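Local structure of OLD nuclease (Thermus scotoductus, 6P74) at the interface of chains A and B. The protein degrades linear and supercoiled double-stranded DNA in the 5'-to-3' direction, nicks circular DNA with the help of divalent metals, and has DNA-stimulated ATPase activity. Numbering follows the deposited sequence. Chains: chain A/B, Putative ATP-dependent endonuclease of the OLD family.

The interface of chains A and B. Residues chain A 196, 199-200, 203-204, 217; chain B 254-255, 257-258.
Helix 187-205 of chain A, in the dimerization domain, lies against helix 246-266 of chain B, in the C-terminal part of the ATPase domain, and the start of chain A strand 217-220 reaches the same chain B helix. Where A:Ala200, B:Ala254 and B:Gly258 meet, the two backbones come near each other, CA of A:Ile196 lying 4.0 Å from CA of B:Gly258. At one point A:Thr199 turns its methyl onto the main chain of B:Gly258, with CG2 3.5 Å from the glycine CA; a chi1 of -65° sets that methyl anti to its own backbone N. One turn before B:Gly258, B:Ala254 interlocks with A:Ala200, each methyl resting on the other's backbone: A:Ala200 CB sits 3.4 Å from the carbonyl O of B:Ala254, while B:Ala254 CB lies 3.5 Å from the carbonyl O of A:Ala200. A:Leu204 adds its branch point, CG packing on B:Ala254 CB.

Larger side chains flank this centre. On one flank A:Met203 bends at chi2 (-51°) and chi3 (88°), and its side chain crosses that of B:Val257 at about a right angle. A:Met203 SD is 3.8 Å from B:Val257 CG1. On the opposite flank B:Ile255 extends its CD1 end toward A:Ile217, meeting the CG2 branch tip to tip at 3.8 Å. Its other branch, CG2, faces CG2 of A:Ile196 at 4.1 Å, so the two branches of B:Ile255 contact separate chain A elements.

No nitrogen or oxygen pair bridges the chains here, so shape and apolar contact carry this patch, which hides about 199 Å² in total. The twofold axis repeats it with the chains exchanged. Its centre is about 78 Å from A:Arg487, the proposed catalytic arginine of chain A. The patch joins the dimerization domain of one subunit to the ATPase domain of the other and so likely contributes to holding the homodimer together.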
loop_
_atom_site.group_PDB
_atom_site.type_symbol
_atom_site.label_atom_id
_atom_site.label_comp_id
_atom_site.label_asym_id
_atom_site.label_seq_id
_atom_site.Cartn_x
_atom_site.Cartn_y
_atom_site.Cartn_z
ATOM N N ILE A 196 21.234 18.791 -13.672
ATOM C CA ILE A 196 20.873 17.682 -12.790
ATOM C C ILE A 196 22.111 17.132 -12.079
ATOM O O ILE A 196 22.169 17.069 -10.844
ATOM C CB ILE A 196 20.145 16.580 -13.581
ATOM C CG1 ILE A 196 18.870 17.133 -14.210
ATOM C CG2 ILE A 196 19.836 15.375 -12.674
ATOM C CD1 ILE A 196 18.058 16.093 -14.993
ATOM N N THR A 199 23.927 19.489 -9.626
ATOM C CA THR A 199 23.139 19.736 -8.428
ATOM C C THR A 199 23.142 18.515 -7.522
ATOM O O THR A 199 23.435 18.619 -6.323
ATOM C CB THR A 199 21.714 20.136 -8.812
ATOM O OG1 THR A 199 21.747 21.390 -9.500
ATOM C CG2 THR A 199 20.824 20.261 -7.595
ATOM N N ALA A 200 22.840 17.339 -8.086
ATOM C CA ALA A 200 22.910 16.110 -7.306
ATOM C C ALA A 200 24.267 15.947 -6.620
ATOM O O ALA A 200 24.336 15.516 -5.462
ATOM C CB ALA A 200 22.615 14.905 -8.197
ATOM N N MET A 203 24.411 18.237 -3.639
ATOM C CA MET A 203 23.639 17.662 -2.545
ATOM C C MET A 203 24.395 16.515 -1.885
ATOM O O MET A 203 24.318 16.335 -0.669
ATOM C CB MET A 203 22.274 17.168 -3.029
ATOM C CG MET A 203 21.386 18.203 -3.680
ATOM S SD MET A 203 21.135 19.737 -2.757
ATOM C CE MET A 203 22.514 20.710 -3.313
ATOM N N LEU A 204 25.104 15.706 -2.677
ATOM C CA LEU A 204 25.834 14.571 -2.122
ATOM C C LEU A 204 27.080 15.021 -1.399
ATOM O O LEU A 204 27.512 14.363 -0.446
ATOM C CB LEU A 204 26.211 13.570 -3.217
ATOM C CG LEU A 204 25.026 12.745 -3.738
ATOM C CD1 LEU A 204 25.469 11.792 -4.832
ATOM C CD2 LEU A 204 24.336 11.989 -2.599
ATOM N N ILE A 217 26.707 10.677 -13.627
ATOM C CA ILE A 217 25.257 10.825 -13.627
ATOM C C ILE A 217 24.878 11.438 -14.963
ATOM O O ILE A 217 25.411 12.487 -15.337
ATOM C CB ILE A 217 24.754 11.695 -12.461
ATOM C CG1 ILE A 217 25.198 11.121 -11.109
ATOM C CG2 ILE A 217 23.253 11.826 -12.512
ATOM C CD1 ILE A 217 24.808 11.971 -9.909
ATOM N N ALA B 254 19.220 12.823 -4.274
ATOM C CA ALA B 254 19.996 13.932 -4.803
ATOM C C ALA B 254 19.638 14.201 -6.262
ATOM O O ALA B 254 19.551 15.358 -6.683
ATOM C CB ALA B 254 21.491 13.643 -4.643
ATOM N N ILE B 255 19.406 13.148 -7.045
ATOM C CA ILE B 255 19.030 13.363 -8.440
ATOM C C ILE B 255 17.662 14.029 -8.541
ATOM O O ILE B 255 17.409 14.824 -9.457
ATOM C CB ILE B 255 19.086 12.032 -9.205
ATOM C CG1 ILE B 255 20.546 11.601 -9.380
ATOM C CG2 ILE B 255 18.353 12.141 -10.559
ATOM C CD1 ILE B 255 20.686 10.299 -10.100
ATOM N N VAL B 257 16.463 16.283 -6.443
ATOM C CA VAL B 257 16.720 17.704 -6.229
ATOM C C VAL B 257 17.263 18.325 -7.502
ATOM O O VAL B 257 16.841 19.416 -7.910
ATOM C CB VAL B 257 17.669 17.920 -5.031
ATOM C CG1 VAL B 257 17.933 19.415 -4.803
ATOM C CG2 VAL B 257 17.098 17.279 -3.755
ATOM N N GLY B 258 18.178 17.622 -8.177
ATOM C CA GLY B 258 18.721 18.139 -9.420
ATOM C C GLY B 258 17.653 18.320 -10.485
ATOM O O GLY B 258 17.699 19.276 -11.269
#